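Local coordinates for thiol-activated cytolysin (Desulfobulbus propionicus, PDB 6NAL), which probably binds cholesterol-containing membranes and assembles into large beta-barrel pores, as cholesterol-dependent cytolysins do, at residues 368-373 against 414-419; 382-387 against 397-402; 424-429 against 445-450. All coordinates share one frame; numbering follows the deposited sequence.

Interaction 1 (368-373 against 414-419); sequences IRLEHS and TTIPLR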
loop_
_atom_site.group_PDB
_atom_site.type_symbol
_atom_site.label_atom_id
_atom_site.label_comp_id
_atom_site.label_asym_id
_atom_site.label_seq_id
_atom_site.Cartn_x
_atom_site.Cartn_y
_atom_site.Cartn_z
ATOM N N ILE A 368 17.115 -8.834 17.647
ATOM C CA ILE A 368 16.643 -9.983 18.424
ATOM C C ILE A 368 17.727 -10.363 19.430
ATOM O O ILE A 368 18.839 -10.732 19.037
ATOM C CB ILE A 368 16.287 -11.183 17.532
ATOM C CG1 ILE A 368 15.127 -10.853 16.594
ATOM C CG2 ILE A 368 15.924 -12.416 18.397
ATOM C CD1 ILE A 368 15.060 -11.761 15.420
ATOM N N ARG A 369 17.409 -10.253 20.723
ATOM C CA ARG A 369 18.297 -10.694 21.798
ATOM C C ARG A 369 17.839 -12.060 22.294
ATOM O O ARG A 369 16.673 -12.236 22.652
ATOM C CB ARG A 369 18.320 -9.707 22.975
ATOM C CG ARG A 369 18.990 -8.364 22.716
ATOM C CD ARG A 369 19.682 -7.841 23.966
ATOM N NE ARG A 369 19.893 -6.389 23.929
ATOM C CZ ARG A 369 20.649 -5.727 24.803
ATOM N NH1 ARG A 369 21.272 -6.385 25.780
ATOM N NH2 ARG A 369 20.789 -4.412 24.705
ATOM N N LEU A 370 18.743 -13.020 22.317
ATOM C CA LEU A 370 18.476 -14.355 22.863
ATOM C C LEU A 370 19.211 -14.518 24.185
ATOM O O LEU A 370 20.360 -14.107 24.287
ATOM C CB LEU A 370 18.935 -15.436 21.900
ATOM C CG LEU A 370 18.375 -15.186 20.496
ATOM C CD1 LEU A 370 19.026 -16.255 19.609
ATOM C CD2 LEU A 370 16.842 -15.260 20.393
ATOM N N GLU A 371 18.536 -15.031 25.211
ATOM C CA GLU A 371 19.153 -15.223 26.516
ATOM C C GLU A 371 18.710 -16.562 27.062
ATOM O O GLU A 371 17.529 -16.918 27.036
ATOM C CB GLU A 371 18.803 -14.098 27.482
ATOM C CG GLU A 371 18.711 -12.743 26.741
ATOM C CD GLU A 371 18.625 -11.504 27.648
ATOM O OE1 GLU A 371 17.529 -11.235 28.192
ATOM O OE2 GLU A 371 19.647 -10.775 27.776
ATOM N N HIS A 372 19.695 -17.308 27.488
ATOM C CA HIS A 372 19.517 -18.623 28.060
ATOM C C HIS A 372 20.150 -18.591 29.440
ATOM O O HIS A 372 21.350 -18.320 29.574
ATOM C CB HIS A 372 20.182 -19.647 27.170
ATOM C CG HIS A 372 20.244 -21.025 27.736
ATOM N ND1 HIS A 372 19.323 -21.505 28.637
ATOM C CD2 HIS A 372 21.095 -22.047 27.478
ATOM C CE1 HIS A 372 19.599 -22.771 28.903
ATOM N NE2 HIS A 372 20.669 -23.125 28.211
ATOM N N SER A 373 19.352 -18.841 30.455
ATOM C CA SER A 373 19.873 -18.982 31.809
ATOM C C SER A 373 19.444 -20.301 32.424
ATOM O O SER A 373 19.681 -20.518 33.610
ATOM C CB SER A 373 19.385 -17.847 32.706
ATOM O OG SER A 373 17.977 -18.013 32.857
ATOM N N THR A 414 23.156 -13.287 23.042
ATOM C CA THR A 414 23.637 -12.685 21.804
ATOM C C THR A 414 22.564 -11.773 21.233
ATOM O O THR A 414 21.394 -11.789 21.649
ATOM C CB THR A 414 24.101 -13.767 20.792
ATOM O OG1 THR A 414 24.875 -13.151 19.754
ATOM C CG2 THR A 414 22.950 -14.585 20.201
ATOM N N THR A 415 23.010 -10.898 20.341
ATOM C CA THR A 415 22.133 -9.962 19.667
ATOM C C THR A 415 22.232 -10.264 18.182
ATOM O O THR A 415 23.337 -10.306 17.629
ATOM C CB THR A 415 22.519 -8.522 20.003
ATOM O OG1 THR A 415 22.172 -8.244 21.366
ATOM C CG2 THR A 415 21.752 -7.548 19.137
ATOM N N ILE A 416 21.086 -10.520 17.555
ATOM C CA ILE A 416 20.986 -10.647 16.094
ATOM C C ILE A 416 20.507 -9.328 15.478
ATOM O O ILE A 416 19.325 -9.023 15.573
ATOM C CB ILE A 416 20.029 -11.795 15.728
ATOM C CG1 ILE A 416 20.525 -13.114 16.318
ATOM C CG2 ILE A 416 19.837 -11.931 14.194
ATOM C CD1 ILE A 416 19.517 -14.156 16.251
ATOM N N PRO A 417 21.343 -8.500 14.881
ATOM C CA PRO A 417 20.836 -7.249 14.285
ATOM C C PRO A 417 20.247 -7.465 12.891
ATOM O O PRO A 417 20.816 -8.154 12.043
ATOM C CB PRO A 417 22.080 -6.350 14.235
ATOM C CG PRO A 417 23.210 -7.374 13.952
ATOM C CD PRO A 417 22.770 -8.717 14.604
ATOM N N LEU A 418 19.107 -6.810 12.653
ATOM C CA LEU A 418 18.349 -6.893 11.416
ATOM C C LEU A 418 18.084 -5.505 10.849
ATOM O O LEU A 418 17.727 -4.578 11.581
ATOM C CB LEU A 418 17.027 -7.611 11.681
ATOM C CG LEU A 418 17.204 -9.112 11.974
ATOM C CD1 LEU A 418 15.869 -9.646 12.466
ATOM C CD2 LEU A 418 17.679 -9.905 10.758
ATOM N N ARG A 419 18.193 -5.391 9.535
ATOM C CA ARG A 419 17.827 -4.174 8.849
ATOM C C ARG A 419 16.346 -4.178 8.540
ATOM O O ARG A 419 15.664 -5.177 8.665
ATOM C CB ARG A 419 18.655 -4.018 7.592
ATOM C CG ARG A 419 20.131 -4.034 7.923
ATOM C CD ARG A 419 20.983 -3.481 6.804
ATOM N NE ARG A 419 20.939 -4.362 5.644
ATOM C CZ ARG A 419 21.404 -4.020 4.447
ATOM N NH1 ARG A 419 21.946 -2.818 4.285
ATOM N NH2 ARG A 419 21.329 -4.869 3.427
#
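Strands 368-372 and 414-418 run antiparallel, their axes 4.7 Å apart, and two hydrogen-bonded pairs, Ile368 with Ile416 and Leu370 with Thr414, flank the non-hydrogen-bonded pair Arg369 with Thr415. The tightest link takes Ile416 N to Ile368 O over 2.7 Å, nearly straight at 177° and in the carbonyl plane; its return bond, Ile368 N to Ile416 O, reaches that oxygen from above the plane. On one face Ile368, Leu370, Ile416 and Leu418 form a continuous apolar patch. Ile368 and Leu418 cross obliquely and meet by their outermost methyls, CD1 to CD1 at 3.7 Å. Leu370 and Ile416 also cross obliquely, with CD1 of Leu370 4.0 Å from CD1 of Ile416. This patch packs on Phe380, Val382, Trp384 and Trp401 of the opposing sheet and so forms part of the interior between the two sheets. On the other face Arg369 and Thr415 lie side by side, pointing outward; the arginine's CG and CD methylenes meet Thr415 OG1, CG of Arg369 at 3.5 Å, and the contact buries Arg369 NE, which has no partner in the model. The faces thus differ: an aliphatic inner one, bordered by Thr414, against an outer one where methylenes meet a hydroxyl.

Interaction 2 (382-387 against 397-402); sequences VTWDEI and RHKGWE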
loop_
_atom_site.group_PDB
_atom_site.type_symbol
_atom_site.label_atom_id
_atom_site.label_comp_id
_atom_site.label_asym_id
_atom_site.label_seq_id
_atom_site.Cartn_x
_atom_site.Cartn_y
_atom_site.Cartn_z
ATOM N N VAL A 382 16.335 -19.242 14.525
ATOM C CA VAL A 382 15.775 -17.962 14.117
ATOM C C VAL A 382 15.882 -17.837 12.603
ATOM O O VAL A 382 16.952 -18.054 12.035
ATOM C CB VAL A 382 16.468 -16.787 14.807
ATOM C CG1 VAL A 382 15.807 -15.496 14.325
ATOM C CG2 VAL A 382 16.369 -16.926 16.293
ATOM N N THR A 383 14.755 -17.543 11.947
ATOM C CA THR A 383 14.686 -17.393 10.502
ATOM C C THR A 383 13.881 -16.138 10.164
ATOM O O THR A 383 13.122 -15.617 10.982
ATOM C CB THR A 383 14.062 -18.637 9.835
ATOM O OG1 THR A 383 12.674 -18.688 10.170
ATOM C CG2 THR A 383 14.798 -19.950 10.285
ATOM N N TRP A 384 14.073 -15.630 8.957
ATOM C CA TRP A 384 13.329 -14.453 8.526
ATOM C C TRP A 384 13.443 -14.328 7.020
ATOM O O TRP A 384 14.221 -15.027 6.368
ATOM C CB TRP A 384 13.821 -13.163 9.192
ATOM C CG TRP A 384 15.248 -12.834 8.919
ATOM C CD1 TRP A 384 15.727 -12.108 7.890
ATOM C CD2 TRP A 384 16.387 -13.224 9.704
ATOM N NE1 TRP A 384 17.109 -12.057 7.940
ATOM C CE2 TRP A 384 17.536 -12.723 9.054
ATOM C CE3 TRP A 384 16.548 -13.944 10.888
ATOM C CZ2 TRP A 384 18.825 -12.923 9.550
ATOM C CZ3 TRP A 384 17.833 -14.145 11.382
ATOM C CH2 TRP A 384 18.951 -13.621 10.719
ATOM N N ASP A 385 12.677 -13.390 6.482
ATOM C CA ASP A 385 12.691 -13.106 5.059
ATOM C C ASP A 385 13.299 -11.735 4.839
ATOM O O ASP A 385 13.051 -10.818 5.613
ATOM C CB ASP A 385 11.276 -13.153 4.483
ATOM C CG ASP A 385 10.783 -14.575 4.201
ATOM O OD1 ASP A 385 11.635 -15.506 4.009
ATOM O OD2 ASP A 385 9.528 -14.737 4.146
ATOM N N GLU A 386 14.092 -11.588 3.787
ATOM C CA GLU A 386 14.641 -10.291 3.428
ATOM C C GLU A 386 14.090 -9.823 2.084
ATOM O O GLU A 386 14.127 -10.562 1.085
ATOM C CB GLU A 386 16.167 -10.343 3.397
ATOM C CG GLU A 386 16.801 -10.298 4.785
ATOM C CD GLU A 386 18.313 -10.576 4.788
ATOM O OE1 GLU A 386 18.949 -10.495 3.700
ATOM O OE2 GLU A 386 18.860 -10.863 5.893
ATOM N N ILE A 387 13.621 -8.574 2.055
ATOM C CA ILE A 387 12.945 -8.015 0.899
ATOM C C ILE A 387 13.925 -7.155 0.138
ATOM O O ILE A 387 14.710 -6.413 0.722
ATOM C CB ILE A 387 11.711 -7.221 1.343
ATOM C CG1 ILE A 387 10.504 -8.153 1.441
ATOM C CG2 ILE A 387 11.330 -6.166 0.355
ATOM C CD1 ILE A 387 10.831 -9.466 2.151
ATOM N N ARG A 397 14.027 -13.275 -0.049
ATOM C CA ARG A 397 15.020 -14.306 0.239
ATOM C C ARG A 397 14.869 -14.827 1.669
ATOM O O ARG A 397 14.963 -14.055 2.627
ATOM C CB ARG A 397 16.442 -13.787 0.040
ATOM C CG ARG A 397 16.723 -13.247 -1.328
ATOM C CD ARG A 397 18.193 -12.757 -1.466
ATOM N NE ARG A 397 18.492 -12.524 -2.874
ATOM C CZ ARG A 397 18.419 -11.334 -3.466
ATOM N NH1 ARG A 397 18.084 -10.273 -2.771
ATOM N NH2 ARG A 397 18.680 -11.209 -4.757
ATOM N N HIS A 398 14.612 -16.128 1.802
ATOM C CA HIS A 398 14.592 -16.781 3.097
ATOM C C HIS A 398 15.996 -16.845 3.672
ATOM O O HIS A 398 16.937 -17.206 2.977
ATOM C CB HIS A 398 14.009 -18.185 2.963
ATOM C CG HIS A 398 13.797 -18.874 4.275
ATOM N ND1 HIS A 398 13.033 -18.340 5.289
ATOM C CD2 HIS A 398 14.250 -20.058 4.732
ATOM C CE1 HIS A 398 13.039 -19.165 6.318
ATOM N NE2 HIS A 398 13.778 -20.211 6.007
ATOM N N LYS A 399 16.141 -16.473 4.939
ATOM C CA LYS A 399 17.440 -16.407 5.588
ATOM C C LYS A 399 17.354 -16.994 6.999
ATOM O O LYS A 399 16.276 -17.203 7.554
ATOM C CB LYS A 399 17.963 -14.980 5.683
ATOM C CG LYS A 399 18.108 -14.240 4.384
ATOM C CD LYS A 399 19.396 -14.588 3.675
ATOM C CE LYS A 399 19.712 -13.501 2.645
ATOM N NZ LYS A 399 20.514 -14.008 1.495
ATOM N N GLY A 400 18.517 -17.258 7.568
ATOM C CA GLY A 400 18.608 -17.951 8.827
ATOM C C GLY A 400 19.787 -17.444 9.618
ATOM O O GLY A 400 20.862 -17.188 9.079
ATOM N N TRP A 401 19.605 -17.323 10.915
ATOM C CA TRP A 401 20.725 -17.026 11.789
ATOM C C TRP A 401 21.766 -18.131 11.717
ATOM O O TRP A 401 21.427 -19.321 11.735
ATOM C CB TRP A 401 20.238 -16.917 13.216
ATOM C CG TRP A 401 21.268 -16.607 14.201
ATOM C CD1 TRP A 401 22.230 -15.663 14.096
ATOM C CD2 TRP A 401 21.434 -17.216 15.478
ATOM N NE1 TRP A 401 22.992 -15.640 15.234
ATOM C CE2 TRP A 401 22.524 -16.592 16.095
ATOM C CE3 TRP A 401 20.785 -18.247 16.145
ATOM C CZ2 TRP A 401 22.952 -16.932 17.355
ATOM C CZ3 TRP A 401 21.212 -18.590 17.388
ATOM C CH2 TRP A 401 22.281 -17.928 17.990
ATOM N N GLU A 402 23.045 -17.732 11.705
ATOM C CA GLU A 402 24.126 -18.707 11.524
ATOM C C GLU A 402 24.167 -19.701 12.677
ATOM O O GLU A 402 24.576 -20.864 12.500
ATOM C CB GLU A 402 25.470 -17.972 11.370
ATOM C CG GLU A 402 26.130 -17.475 12.697
ATOM C CD GLU A 402 26.938 -16.158 12.527
ATOM O OE1 GLU A 402 26.352 -15.054 12.735
ATOM O OE2 GLU A 402 28.152 -16.219 12.184
HETATM O O HOH W 1 16.481 -9.862 -0.440
#
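This is the beta-hairpin contact of strands 378-389 and 394-408, at the edge, within this chain, of the four-stranded antiparallel sheet in the C-terminal beta sandwich, the domain that meets the membrane in related cytolysins. At Arg397 a strand of the second subunit pairs in parallel, so the sheet continues into it. Backbone bonds tie Trp384 to Lys399 and Glu386 to Arg397 in both directions, and Trp401 N extends the pairing to Val382 O. Lys399 N meets Trp384 O almost along the C=O axis, whereas Trp384 N approaches Lys399 O from above the carbonyl plane.

Trp384 organises one face. Its CG takes the crowded position between backbone N and carbonyl carbon (chi1 60°), and the indole crosses Lys399 obliquely, so that Lys399 CB sits 3.7 Å above the ring plane, toward its rim. The ring's rotation is fixed by NE1, which donates in the ring plane to the anti lone pair of Glu386 OE2, at 2.9 Å and 176°. Glu386 OE1 lies 3.3 Å from Lys399 CE, but its 4.4 Å separation from Lys399 NZ is beyond a salt bridge; the charges may still attract through space. Val382 and Trp401 meet through their CB atoms, and CZ3 of Trp384 lies 3.7 Å from Trp401 N.

On the other face the His398 ring presents its edge to Asp385, and His398 ND1 gives Asp385 OD1 a weak, in-plane hydrogen bond of 3.4 Å; the carboxylate and ring planes stand 75° apart. Tyr55 of the second subunit packs on both residues.

Back on the Trp384 face, Arg397 forms a salt bridge with Glu390 and a long, weak ion pair with Glu56 of the second subunit. A water accepts from Arg397 NH1 and donates to Glu386 O.

Interaction 3 (424-429 against 445-450); sequences NISIKT and YKVGRA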
loop_
_atom_site.group_PDB
_atom_site.type_symbol
_atom_site.label_atom_id
_atom_site.label_comp_id
_atom_site.label_asym_id
_atom_site.label_seq_id
_atom_site.Cartn_x
_atom_site.Cartn_y
_atom_site.Cartn_z
ATOM N N ASN A 424 8.770 -11.212 8.763
ATOM C CA ASN A 424 8.302 -12.605 8.915
ATOM C C ASN A 424 9.219 -13.437 9.812
ATOM O O ASN A 424 9.629 -14.554 9.485
ATOM C CB ASN A 424 8.151 -13.229 7.529
ATOM C CG ASN A 424 7.225 -14.404 7.519
ATOM O OD1 ASN A 424 6.665 -14.768 8.548
ATOM N ND2 ASN A 424 7.076 -15.035 6.352
ATOM N N ILE A 425 9.512 -12.875 10.982
ATOM C CA ILE A 425 10.485 -13.447 11.889
ATOM C C ILE A 425 9.889 -14.666 12.549
ATOM O O ILE A 425 8.759 -14.630 13.044
ATOM C CB ILE A 425 10.897 -12.429 12.954
ATOM C CG1 ILE A 425 11.912 -11.422 12.441
ATOM C CG2 ILE A 425 11.537 -13.120 14.075
ATOM C CD1 ILE A 425 11.379 -10.518 11.404
ATOM N N SER A 426 10.648 -15.743 12.580
ATOM C CA SER A 426 10.250 -16.945 13.293
ATOM C C SER A 426 11.340 -17.317 14.286
ATOM O O SER A 426 12.535 -17.235 13.976
ATOM C CB SER A 426 9.966 -18.069 12.310
ATOM O OG SER A 426 10.205 -19.349 12.867
ATOM N N ILE A 427 10.909 -17.695 15.496
ATOM C CA ILE A 427 11.812 -17.993 16.605
ATOM C C ILE A 427 11.326 -19.242 17.282
ATOM O O ILE A 427 10.161 -19.302 17.668
ATOM C CB ILE A 427 11.883 -16.867 17.647
ATOM C CG1 ILE A 427 12.344 -15.582 16.999
ATOM C CG2 ILE A 427 12.863 -17.233 18.772
ATOM C CD1 ILE A 427 12.243 -14.375 17.976
ATOM N N LYS A 428 12.221 -20.215 17.487
ATOM C CA LYS A 428 11.906 -21.460 18.175
ATOM C C LYS A 428 12.992 -21.747 19.198
ATOM O O LYS A 428 14.173 -21.616 18.897
ATOM C CB LYS A 428 11.811 -22.662 17.205
ATOM C CG LYS A 428 11.265 -23.933 17.816
ATOM C CD LYS A 428 11.797 -25.162 17.140
ATOM C CE LYS A 428 10.925 -25.584 15.956
ATOM N NZ LYS A 428 11.499 -26.788 15.273
ATOM N N THR A 429 12.596 -22.171 20.394
ATOM C CA THR A 429 13.540 -22.552 21.437
ATOM C C THR A 429 13.265 -23.978 21.912
ATOM O O THR A 429 12.114 -24.335 22.186
ATOM C CB THR A 429 13.464 -21.600 22.636
ATOM O OG1 THR A 429 12.126 -21.572 23.178
ATOM C CG2 THR A 429 13.821 -20.218 22.229
ATOM N N TYR A 445 7.543 -21.433 20.110
ATOM C CA TYR A 445 7.544 -21.532 18.645
ATOM C C TYR A 445 6.613 -20.417 18.162
ATOM O O TYR A 445 5.396 -20.604 18.087
ATOM C CB TYR A 445 7.070 -22.876 18.132
ATOM C CG TYR A 445 7.395 -23.188 16.695
ATOM C CD1 TYR A 445 8.116 -22.302 15.887
ATOM C CD2 TYR A 445 7.025 -24.420 16.157
ATOM C CE1 TYR A 445 8.445 -22.651 14.569
ATOM C CE2 TYR A 445 7.339 -24.763 14.870
ATOM C CZ TYR A 445 8.046 -23.883 14.086
ATOM O OH TYR A 445 8.315 -24.285 12.812
ATOM N N LYS A 446 7.201 -19.273 17.863
ATOM C CA LYS A 446 6.510 -18.086 17.366
ATOM C C LYS A 446 6.910 -17.926 15.909
ATOM O O LYS A 446 8.106 -17.893 15.593
ATOM C CB LYS A 446 6.899 -16.873 18.220
ATOM C CG LYS A 446 6.710 -17.171 19.780
ATOM C CD LYS A 446 5.344 -16.700 20.280
ATOM C CE LYS A 446 5.045 -17.114 21.727
ATOM N NZ LYS A 446 4.752 -18.571 21.842
ATOM N N VAL A 447 5.923 -17.936 15.020
ATOM C CA VAL A 447 6.147 -17.725 13.594
ATOM C C VAL A 447 5.470 -16.426 13.187
ATOM O O VAL A 447 4.546 -15.951 13.835
ATOM C CB VAL A 447 5.620 -18.877 12.721
ATOM C CG1 VAL A 447 6.500 -20.100 12.870
ATOM C CG2 VAL A 447 4.176 -19.155 13.083
ATOM N N GLY A 448 5.977 -15.829 12.109
ATOM C CA GLY A 448 5.288 -14.740 11.439
ATOM C C GLY A 448 5.253 -13.453 12.212
ATOM O O GLY A 448 4.337 -12.657 12.039
ATOM N N ARG A 449 6.238 -13.214 13.052
ATOM C CA ARG A 449 6.265 -11.981 13.815
ATOM C C ARG A 449 6.925 -10.863 13.018
ATOM O O ARG A 449 7.642 -11.079 12.033
ATOM C CB ARG A 449 6.990 -12.182 15.151
ATOM C CG ARG A 449 6.351 -13.224 16.090
ATOM C CD ARG A 449 4.886 -12.966 16.313
ATOM N NE ARG A 449 4.361 -13.318 17.639
ATOM C CZ ARG A 449 3.837 -14.508 17.943
ATOM N NH1 ARG A 449 3.810 -15.490 17.036
ATOM N NH2 ARG A 449 3.345 -14.739 19.157
ATOM N N ALA A 450 6.661 -9.649 13.465
ATOM C CA ALA A 450 7.109 -8.417 12.842
ATOM C C ALA A 450 8.450 -7.991 13.401
ATOM O O ALA A 450 8.820 -8.333 14.527
ATOM C CB ALA A 450 6.111 -7.312 13.125
#
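Lys428 lies across the face of Tyr445 on one side of an antiparallel beta hairpin whose connection carries the tryptophan-rich undecapeptide region of this toxin family. With CG anti to the backbone N (chi1 -170°) and a bend at chi3, the lysine chain follows the ring: CB and CG pass CD1, and Lys428 CE stands 3.8 Å above the centre of the Tyr445 ring, a CH-pi contact. Lys428 NZ continues over the same face, 5.0 Å from the Tyr445 centroid, in a cation-pi position. The carbonyl oxygen of Phe146 of the second subunit accepts a hydrogen bond from Lys428 NZ, and the Tyr445 hydroxyl is hydrogen-bonded to Tyr148 N there, so both ends of the pair reach the subunit interface. Ser426 OG sits at the ring's edge.

The opposite face carries Ile425, Ile427, Lys446 and Arg449. Backbone bonds pair Ile427 with Lys446 and Ile425 with Arg449, but the register slips by one between them: Gly448, with positive phi, and Arg449 together oppose Ile425, a G1 beta bulge. The Arg449 guanidinium folds back over Lys446 CB and donates from NH1 a weak, in-plane hydrogen bond to Val447 O. At the bulge, Asn424 OD1 rests 3.2 Å from Gly448 CA.

How the interactions relate
The three contacts lie in the two layers of one beta sandwich. Interaction 1 belongs to the mixed sheet, whereas interactions 2 and 3 share the four-stranded sheet, where strands 378-389 and 422-432 are neighbours and Thr383 O probably accepts a hydrogen bond from Ser426 N. Between the layers the meeting is apolar: Leu418 CD2 packs 3.3 Å from Trp384 CE2, Ile416 lies against Trp401, and Ile368 reaches Ile425 and Ile427. Interaction 1, partly buried, touches no other subunit. Interaction 2 is a surface contact, although Trp384 is buried against interaction 1; interaction 3 is partly buried. Both meet the second subunit, through Asp385, Arg397 and His398 and through Lys428, Tyr445 and Val447 respectively.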